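Local structure of leucyl aminopeptidase (Trypanosoma brucei brucei, 5NTD) at residues Gly404-Ala409 / His493-Tyr498; Ala415-Asn420 / Glu437-Val442; Gly40-Gly45 / Thr140-Val145. The protein probably removes amino-terminal residues, leucine among them, from peptides as a manganese-containing M17 aminopeptidase, and here holds the inhibitor bestatin. All coordinates share one frame; numbering follows the deposited sequence.

Contact 1: residues Gly404-Ala409 / His493-Tyr498; sequences GAQGIA and HVDLAY. With BES (2-(3-amino-2-hydroxy-4-phenyl-butyrylamino)-4-methyl-pentanoic acid), chain B.
Gln406 makes the direct hydrogen bond between the segments: its OE1 accepts from Tyr498 N at 2.9 Å, nearly along the C=O axis and with an N-H...O angle of 162°. CG stands anti to the backbone N (chi1 -179°), and the chain bends at chi2 while CB and CG lie against Asp495. The other end of the amide, NE2, binds Thr410 OG1 and Gly411 O, which fixes the flip. By packing, Gln406 CB lies 3.6 Å from Asp495 CG, with amide and carboxylate planes 64° apart; Asp495 OD2 and OD1 bind Thr403 OG1 and Leu402 N. In the catalytic domain of the M17 family, the start of helix 404-410 and the loop after strand 490-495 contribute Gly404, Ala497 and Tyr498 to the bestatin pocket. Gly407, without a side chain, brings its CA to 3.4 Å from Tyr498 CD1, obliquely to the ring. A water bridges Gly404 O and Tyr498 OH, 2.7 Å from each. Toward the inhibitor, Gly404 N donates to the carboxylate oxygen O4 of bestatin at 3.1 Å, while Ala497 CB approaches phenyl carbon C8 to 3.9 Å. Beyond the pocket, Ala405 and Ile408 pack on Ile408 and Ala405 of a second subunit.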
loop_
_atom_site.group_PDB
_atom_site.type_symbol
_atom_site.label_atom_id
_atom_site.label_comp_id
_atom_site.label_asym_id
_atom_site.label_seq_id
_atom_site.Cartn_x
_atom_site.Cartn_y
_atom_site.Cartn_z
ATOM N N GLY G 404 -7.308 -12.695 12.905
ATOM C CA GLY G 404 -6.988 -11.337 13.337
ATOM C C GLY G 404 -8.229 -10.589 13.852
ATOM O O GLY G 404 -8.162 -9.795 14.786
ATOM N N ALA G 405 -9.373 -10.900 13.286
ATOM C CA ALA G 405 -10.660 -10.373 13.768
ATOM C C ALA G 405 -10.892 -10.598 15.278
ATOM O O ALA G 405 -11.509 -9.787 15.943
ATOM C CB ALA G 405 -11.826 -10.991 12.976
ATOM N N GLN G 406 -10.386 -11.713 15.800
ATOM C CA GLN G 406 -10.562 -12.035 17.210
ATOM C C GLN G 406 -10.020 -10.925 18.091
ATOM O O GLN G 406 -10.661 -10.487 19.036
ATOM C CB GLN G 406 -9.886 -13.355 17.548
ATOM C CG GLN G 406 -10.037 -13.768 18.998
ATOM C CD GLN G 406 -8.938 -13.246 19.885
ATOM O OE1 GLN G 406 -7.757 -13.533 19.676
ATOM N NE2 GLN G 406 -9.305 -12.394 20.832
ATOM N N GLY G 407 -8.824 -10.456 17.772
ATOM C CA GLY G 407 -8.212 -9.368 18.536
ATOM C C GLY G 407 -9.065 -8.101 18.485
ATOM O O GLY G 407 -9.264 -7.404 19.465
ATOM N N ILE G 408 -9.521 -7.800 17.301
ATOM C CA ILE G 408 -10.359 -6.613 17.069
ATOM C C ILE G 408 -11.660 -6.701 17.840
ATOM O O ILE G 408 -12.128 -5.730 18.419
ATOM C CB ILE G 408 -10.626 -6.426 15.551
ATOM C CG1 ILE G 408 -9.304 -6.005 14.855
ATOM C CG2 ILE G 408 -11.705 -5.389 15.310
ATOM C CD1 ILE G 408 -9.351 -6.089 13.355
ATOM N N ALA G 409 -12.211 -7.888 17.854
ATOM C CA ALA G 409 -13.516 -8.120 18.483
ATOM C C ALA G 409 -13.461 -8.213 20.017
ATOM O O ALA G 409 -14.154 -7.476 20.713
ATOM C CB ALA G 409 -14.175 -9.370 17.903
ATOM N N HIS G 493 -16.307 -23.355 19.840
ATOM C CA HIS G 493 -15.172 -22.890 19.070
ATOM C C HIS G 493 -14.498 -21.757 19.828
ATOM O O HIS G 493 -15.117 -20.760 20.142
ATOM C CB HIS G 493 -15.604 -22.442 17.683
ATOM C CG HIS G 493 -14.555 -21.650 16.954
ATOM N ND1 HIS G 493 -13.319 -22.165 16.635
ATOM C CD2 HIS G 493 -14.540 -20.365 16.541
ATOM C CE1 HIS G 493 -12.591 -21.238 16.050
ATOM N NE2 HIS G 493 -13.319 -20.140 15.964
ATOM N N VAL G 494 -13.244 -21.954 20.134
ATOM C CA VAL G 494 -12.427 -20.994 20.899
ATOM C C VAL G 494 -11.339 -20.375 20.000
ATOM O O VAL G 494 -10.408 -21.043 19.567
ATOM C CB VAL G 494 -11.734 -21.631 22.109
ATOM C CG1 VAL G 494 -11.067 -20.577 22.982
ATOM C CG2 VAL G 494 -12.728 -22.407 22.930
ATOM N N ASP G 495 -11.511 -19.099 19.701
ATOM C CA ASP G 495 -10.556 -18.355 18.880
ATOM C C ASP G 495 -9.653 -17.644 19.860
ATOM O O ASP G 495 -10.053 -16.690 20.525
ATOM C CB ASP G 495 -11.252 -17.366 17.945
ATOM C CG ASP G 495 -10.312 -16.815 16.863
ATOM O OD1 ASP G 495 -9.082 -16.803 17.079
ATOM O OD2 ASP G 495 -10.821 -16.374 15.806
ATOM N N LEU G 496 -8.441 -18.124 19.961
ATOM C CA LEU G 496 -7.461 -17.574 20.933
ATOM C C LEU G 496 -6.185 -17.017 20.278
ATOM O O LEU G 496 -5.093 -17.080 20.817
ATOM C CB LEU G 496 -7.111 -18.601 22.014
ATOM C CG LEU G 496 -7.003 -20.068 21.608
ATOM C CD1 LEU G 496 -5.894 -20.301 20.606
ATOM C CD2 LEU G 496 -6.748 -20.900 22.848
ATOM N N ALA G 497 -6.395 -16.415 19.126
ATOM C CA ALA G 497 -5.300 -15.811 18.331
ATOM C C ALA G 497 -4.364 -14.965 19.175
ATOM O O ALA G 497 -3.162 -15.106 19.128
ATOM C CB ALA G 497 -5.853 -15.006 17.157
ATOM N N TYR G 498 -4.938 -14.075 19.948
ATOM C CA TYR G 498 -4.154 -13.120 20.765
ATOM C C TYR G 498 -3.867 -13.512 22.234
ATOM O O TYR G 498 -2.786 -13.240 22.728
ATOM C CB TYR G 498 -4.752 -11.717 20.684
ATOM C CG TYR G 498 -4.545 -11.080 19.333
ATOM C CD1 TYR G 498 -5.429 -11.320 18.294
ATOM C CD2 TYR G 498 -3.443 -10.262 19.092
ATOM C CE1 TYR G 498 -5.236 -10.757 17.052
ATOM C CE2 TYR G 498 -3.247 -9.686 17.860
ATOM C CZ TYR G 498 -4.149 -9.942 16.843
ATOM O OH TYR G 498 -3.940 -9.383 15.600
HETATM N N2 BES B . -3.055 -17.855 11.983
HETATM C C1 BES B . -3.729 -16.704 11.386
HETATM C C6 BES B . -4.538 -15.867 12.407
HETATM C C7 BES B . -3.788 -14.860 13.235
HETATM C C8 BES B . -3.143 -15.238 14.404
HETATM C C12 BES B . -3.773 -13.518 12.876
HETATM C C9 BES B . -2.459 -14.303 15.176
HETATM C C11 BES B . -3.081 -12.574 13.650
HETATM C C10 BES B . -2.416 -12.964 14.796
HETATM C C2 BES B . -4.627 -17.263 10.261
HETATM O O2 BES B . -4.125 -18.490 9.646
HETATM C C3 BES B . -4.706 -16.226 9.180
HETATM O O3 BES B . -3.794 -16.315 8.324
HETATM N N1 BES B . -5.768 -15.411 9.282
HETATM C C4 BES B . -6.088 -14.341 8.383
HETATM C C13 BES B . -7.014 -14.800 7.263
HETATM C C14 BES B . -7.097 -13.848 6.070
HETATM C C15 BES B . -5.786 -13.296 5.526
HETATM C C16 BES B . -7.768 -14.550 4.915
HETATM C C5 BES B . -6.785 -13.235 9.099
HETATM O O1 BES B . -6.473 -12.082 8.801
HETATM O O4 BES B . -7.647 -13.491 9.945
HETATM O O HOH W 1 -6.077 -8.133 14.637
#

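Contact 2: residues Ala415-Asn420 / Glu437-Val442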
loop_
_atom_site.group_PDB
_atom_site.type_symbol
_atom_site.label_atom_id
_atom_site.label_comp_id
_atom_site.label_asym_id
_atom_site.label_seq_id
_atom_site.Cartn_x
_atom_site.Cartn_y
_atom_site.Cartn_z
ATOM N N ALA G 415 -10.345 -14.771 24.841
ATOM C CA ALA G 415 -10.568 -15.615 23.690
ATOM C C ALA G 415 -12.023 -15.503 23.265
ATOM O O ALA G 415 -12.933 -15.410 24.087
ATOM C CB ALA G 415 -10.235 -17.053 24.004
ATOM N N GLY G 416 -12.244 -15.527 21.974
ATOM C CA GLY G 416 -13.605 -15.433 21.436
ATOM C C GLY G 416 -14.276 -16.801 21.406
ATOM O O GLY G 416 -13.679 -17.766 20.962
ATOM N N LEU G 417 -15.521 -16.840 21.830
ATOM C CA LEU G 417 -16.324 -18.062 21.783
ATOM C C LEU G 417 -17.465 -18.025 20.766
ATOM O O LEU G 417 -18.349 -17.184 20.842
ATOM C CB LEU G 417 -16.927 -18.372 23.154
ATOM C CG LEU G 417 -15.963 -18.502 24.330
ATOM C CD1 LEU G 417 -16.746 -18.866 25.589
ATOM C CD2 LEU G 417 -14.883 -19.531 24.055
ATOM N N TYR G 418 -17.461 -19.006 19.874
ATOM C CA TYR G 418 -18.570 -19.231 18.947
ATOM C C TYR G 418 -19.165 -20.591 19.320
ATOM O O TYR G 418 -18.512 -21.624 19.133
ATOM C CB TYR G 418 -18.051 -19.227 17.502
ATOM C CG TYR G 418 -19.068 -19.522 16.433
ATOM C CD1 TYR G 418 -19.862 -18.487 15.896
ATOM C CD2 TYR G 418 -19.206 -20.809 15.898
ATOM C CE1 TYR G 418 -20.796 -18.751 14.903
ATOM C CE2 TYR G 418 -20.153 -21.079 14.911
ATOM C CZ TYR G 418 -20.925 -20.050 14.408
ATOM O OH TYR G 418 -21.850 -20.301 13.412
ATOM N N VAL G 419 -20.372 -20.578 19.829
ATOM C CA VAL G 419 -20.942 -21.738 20.478
ATOM C C VAL G 419 -22.389 -21.986 20.055
ATOM O O VAL G 419 -23.205 -21.076 20.077
ATOM C CB VAL G 419 -20.899 -21.588 22.010
ATOM C CG1 VAL G 419 -21.137 -22.934 22.705
ATOM C CG2 VAL G 419 -19.549 -21.043 22.455
ATOM N N ASN G 420 -22.698 -23.228 19.725
ATOM C CA ASN G 420 -24.058 -23.555 19.240
ATOM C C ASN G 420 -25.146 -23.702 20.314
ATOM O O ASN G 420 -26.301 -23.786 20.002
ATOM C CB ASN G 420 -24.052 -24.793 18.360
ATOM C CG ASN G 420 -23.792 -26.037 19.138
ATOM O OD1 ASN G 420 -23.317 -25.990 20.274
ATOM N ND2 ASN G 420 -24.075 -27.150 18.545
ATOM N N GLU G 437 -8.250 -17.473 32.645
ATOM C CA GLU G 437 -8.028 -17.580 31.177
ATOM C C GLU G 437 -9.316 -17.199 30.470
ATOM O O GLU G 437 -10.100 -18.031 30.004
ATOM C CB GLU G 437 -7.473 -18.942 30.816
ATOM C CG GLU G 437 -6.084 -19.101 31.439
ATOM C CD GLU G 437 -5.361 -20.392 31.151
ATOM O OE1 GLU G 437 -5.925 -21.256 30.473
ATOM O OE2 GLU G 437 -4.195 -20.522 31.617
ATOM N N THR G 438 -9.563 -15.898 30.493
ATOM C CA THR G 438 -10.893 -15.331 30.223
ATOM C C THR G 438 -11.301 -15.427 28.748
ATOM O O THR G 438 -10.467 -15.421 27.884
ATOM C CB THR G 438 -10.992 -13.861 30.642
ATOM O OG1 THR G 438 -9.843 -13.169 30.170
ATOM C CG2 THR G 438 -11.049 -13.739 32.143
ATOM N N CYS G 439 -12.600 -15.552 28.537
ATOM C CA CYS G 439 -13.238 -15.612 27.243
ATOM C C CYS G 439 -14.358 -14.589 27.125
ATOM O O CYS G 439 -14.809 -14.016 28.107
ATOM C CB CYS G 439 -13.805 -17.025 26.948
ATOM S SG CYS G 439 -12.569 -18.319 27.053
ATOM N N PHE G 440 -14.835 -14.420 25.897
ATOM C CA PHE G 440 -16.026 -13.595 25.633
ATOM C C PHE G 440 -16.712 -14.079 24.368
ATOM O O PHE G 440 -16.048 -14.493 23.421
ATOM C CB PHE G 440 -15.641 -12.124 25.517
ATOM C CG PHE G 440 -16.821 -11.214 25.580
ATOM C CD1 PHE G 440 -17.437 -10.943 26.823
ATOM C CD2 PHE G 440 -17.407 -10.740 24.431
ATOM C CE1 PHE G 440 -18.564 -10.147 26.892
ATOM C CE2 PHE G 440 -18.548 -9.964 24.492
ATOM C CZ PHE G 440 -19.125 -9.651 25.715
ATOM N N PRO G 441 -18.058 -14.100 24.350
ATOM C CA PRO G 441 -18.722 -14.628 23.164
ATOM C C PRO G 441 -18.673 -13.731 21.956
ATOM O O PRO G 441 -18.639 -12.491 22.071
ATOM C CB PRO G 441 -20.179 -14.777 23.582
ATOM C CG PRO G 441 -20.303 -14.193 24.923
ATOM C CD PRO G 441 -19.006 -13.627 25.357
ATOM N N VAL G 442 -18.650 -14.382 20.794
ATOM C CA VAL G 442 -18.910 -13.704 19.537
ATOM C C VAL G 442 -20.229 -14.185 18.970
ATOM O O VAL G 442 -20.713 -15.244 19.322
ATOM C CB VAL G 442 -17.797 -13.826 18.508
ATOM C CG1 VAL G 442 -16.522 -13.198 19.033
ATOM C CG2 VAL G 442 -17.556 -15.271 18.121
HETATM O O HOH W 2 -21.463 -17.777 20.574
#
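Tyr418 meets Val442 through its CB, 4.0 Å from Val442 CG2, and not through its ring. Its CG stands anti to the backbone N (chi1 177°). The ring meets that of Tyr444, the two planes at about 50°, and the side chain packs on Ser473 and Tyr477 of helix 471-480. The other ring, that of Phe440, has Pro441 CD over one face, displaced toward the rim, and packs against Asn114 and against Val442 of a second subunit. It springs from the side of the sheet where Gly416 has no side chain, so Phe440 meets Gly416 through backbone: Phe440 O makes a CA-H...O contact with Gly416 CA at 3.3 Å. The two strands run parallel, their axes at 42° to one another, and their hydrogen bonds alternate, each strand donating and accepting in turn. Ala415 N donates to Thr438 O; Phe440 N returns to Ala415 O at 2.8 Å; Leu417 N donates to Phe440 O at 2.9 Å; Val442 N donates to Leu417 O. They are the two strands of a beta-alpha-beta crossover whose connecting helix is 422-435, and Leu417 packs against Met428 and Leu429 of that helix. On the Leu417 side of the sheet, Cys439 is the centre of the apolar packing. Its CB lies 3.7 Å from Leu417 CG, and its SG is 4.0 Å from Ala415 CB. Val442 CG2 sits between its own backbone N and carbonyl carbon, the crowded position, and lies 3.4 Å from Leu417 O. Past the last strand bond, a water accepts from Val419 N and lies 2.9 Å from Val442 O. Across its other edge, strand 415-419 pairs antiparallel with strand 490-495.

Contact 3: residues Gly40-Gly45 / Thr140-Val145; sequences GVLSSG and TVDVFV
Ser43 grips the carboxylate of Asp142 with two donors from a single residue. Its backbone N-H points almost straight at Asp142 OD2, 3.0 Å from N with an N-H...O angle of 175°, and its OG donates to Asp142 OD1 at 2.6 Å. Both oxygens are met on the syn side, each donor somewhat out of the carboxylate plane. The fork depends on the Ser43 torsion: OG lies anti to the carbonyl carbon and beside its own N (chi1 -62°), which puts OG on the same side as the amide N-H, so that both reach the one acid. The carboxylate is buried and has further donors, Tyr34 OH on OD2 and Gln185 NE2 on OD1, so its ionised form would be favoured. Gln38 NE2 in turn binds Ser43 OG, placing the serine from the second shell. Ser44 adopts a different conformation, its OG lodged between backbone N and carbonyl carbon (chi1 75°). That position carries the hydroxyl to Thr140 O at 2.7 Å, donating from above the carbonyl plane. Looser contacts surround these bonds: Thr140 CG2 rests 3.8 Å from Ser43 CB, and Leu42 brings its carbon CB to 4.0 Å from the carboxylate oxygen Asp142 OD2, the two side chains crossing obliquely. Leu42 also packs on Tyr34, from helix 31-38. The loop 40-45 is thus fastened to the early part of strand 140-145 by bonds that each involve a side chain, two of them with a backbone atom at one end, just before the chain enters strand 46-52, the parallel neighbour of 140-145 in the mixed six-stranded sheet of the N-terminal domain, whose family belongs to the macro clan.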
loop_
_atom_site.group_PDB
_atom_site.type_symbol
_atom_site.label_atom_id
_atom_site.label_comp_id
_atom_site.label_asym_id
_atom_site.label_seq_id
_atom_site.Cartn_x
_atom_site.Cartn_y
_atom_site.Cartn_z
ATOM N N GLY G 40 10.940 -19.957 59.919
ATOM C CA GLY G 40 11.296 -18.513 59.745
ATOM C C GLY G 40 12.549 -18.212 58.915
ATOM O O GLY G 40 12.937 -17.054 58.772
ATOM N N VAL G 41 13.136 -19.239 58.335
ATOM C CA VAL G 41 14.273 -19.064 57.422
ATOM C C VAL G 41 13.771 -18.962 55.966
ATOM O O VAL G 41 13.267 -19.935 55.393
ATOM C CB VAL G 41 15.279 -20.241 57.482
ATOM C CG1 VAL G 41 16.547 -19.929 56.679
ATOM C CG2 VAL G 41 15.655 -20.572 58.928
ATOM N N LEU G 42 13.959 -17.790 55.366
ATOM C CA LEU G 42 13.599 -17.581 53.945
ATOM C C LEU G 42 14.409 -18.480 53.041
ATOM O O LEU G 42 15.560 -18.838 53.320
ATOM C CB LEU G 42 13.775 -16.146 53.547
ATOM C CG LEU G 42 12.533 -15.308 53.871
ATOM C CD1 LEU G 42 12.123 -15.378 55.333
ATOM C CD2 LEU G 42 12.836 -13.872 53.536
ATOM N N SER G 43 13.787 -18.868 51.946
ATOM C CA SER G 43 14.431 -19.793 50.970
ATOM C C SER G 43 15.647 -19.154 50.305
ATOM O O SER G 43 16.534 -19.841 49.809
ATOM C CB SER G 43 13.421 -20.227 49.908
ATOM O OG SER G 43 12.318 -20.948 50.458
ATOM N N SER G 44 15.643 -17.832 50.220
ATOM C CA SER G 44 16.709 -17.077 49.525
ATOM C C SER G 44 16.705 -15.627 49.941
ATOM O O SER G 44 15.876 -15.210 50.748
ATOM C CB SER G 44 16.557 -17.172 47.979
ATOM O OG SER G 44 15.494 -16.364 47.476
ATOM N N GLY G 45 17.552 -14.839 49.271
ATOM C CA GLY G 45 17.622 -13.371 49.484
ATOM C C GLY G 45 16.549 -12.505 48.852
ATOM O O GLY G 45 16.582 -11.265 48.937
ATOM N N THR G 140 15.604 -20.354 45.113
ATOM C CA THR G 140 14.186 -20.507 45.364
ATOM C C THR G 140 13.671 -19.204 45.919
ATOM O O THR G 140 14.180 -18.697 46.910
ATOM C CB THR G 140 13.912 -21.670 46.310
ATOM O OG1 THR G 140 14.281 -22.888 45.651
ATOM C CG2 THR G 140 12.437 -21.780 46.633
ATOM N N VAL G 141 12.649 -18.663 45.277
ATOM C CA VAL G 141 12.017 -17.402 45.717
ATOM C C VAL G 141 10.659 -17.690 46.353
ATOM O O VAL G 141 9.792 -18.314 45.740
ATOM C CB VAL G 141 11.830 -16.395 44.535
ATOM C CG1 VAL G 141 11.137 -15.125 44.990
ATOM C CG2 VAL G 141 13.178 -16.073 43.915
ATOM N N ASP G 142 10.469 -17.172 47.556
ATOM C CA ASP G 142 9.212 -17.320 48.274
ATOM C C ASP G 142 8.256 -16.238 47.787
ATOM O O ASP G 142 8.546 -15.066 47.850
ATOM C CB ASP G 142 9.389 -17.221 49.784
ATOM C CG ASP G 142 10.291 -18.314 50.345
ATOM O OD1 ASP G 142 10.232 -19.474 49.879
ATOM O OD2 ASP G 142 11.033 -18.013 51.292
ATOM N N VAL G 143 7.139 -16.684 47.228
ATOM C CA VAL G 143 6.081 -15.787 46.754
ATOM C C VAL G 143 4.885 -15.968 47.652
ATOM O O VAL G 143 4.101 -16.919 47.545
ATOM C CB VAL G 143 5.709 -16.047 45.282
ATOM C CG1 VAL G 143 4.759 -14.989 44.776
ATOM C CG2 VAL G 143 6.954 -16.064 44.417
ATOM N N PHE G 144 4.726 -15.000 48.530
ATOM C CA PHE G 144 3.612 -14.996 49.489
ATOM C C PHE G 144 2.449 -14.284 48.845
ATOM O O PHE G 144 2.514 -13.086 48.539
ATOM C CB PHE G 144 3.978 -14.268 50.778
ATOM C CG PHE G 144 5.001 -14.990 51.612
ATOM C CD1 PHE G 144 6.355 -14.877 51.341
ATOM C CD2 PHE G 144 4.599 -15.783 52.700
ATOM C CE1 PHE G 144 7.284 -15.542 52.115
ATOM C CE2 PHE G 144 5.533 -16.447 53.484
ATOM C CZ PHE G 144 6.870 -16.336 53.181
ATOM N N VAL G 145 1.379 -15.035 48.625
ATOM C CA VAL G 145 0.168 -14.472 48.005
ATOM C C VAL G 145 -0.901 -14.403 49.072
ATOM O O VAL G 145 -1.066 -15.325 49.843
ATOM C CB VAL G 145 -0.308 -15.274 46.769
ATOM C CG1 VAL G 145 0.820 -15.398 45.754
ATOM C CG2 VAL G 145 -0.787 -16.660 47.125
#

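From the N terminus, contact 3 comes first: its residues 40-45 and 140-145 close a loop of 94 residues and tie the connection after helix 31-38 to the N-terminal sheet. It closes before the others open, and its centre lies about 38 Å from the centres of both. In the catalytic domain, contact 1 opens at helix 404-410 and closes, 83 residues on, at the end of strand 490-495 and the loop behind it. Contact 2 is nested within it, closing the short helical connection between strands 415-419 and 439-441. Centres of contacts 1 and 2 are about 9 Å apart, and strands 490-495 and 415-419 are neighbours: Asp495 N lies 2.8 Å from Gly416 O, a probable hydrogen bond. Both touch a second subunit.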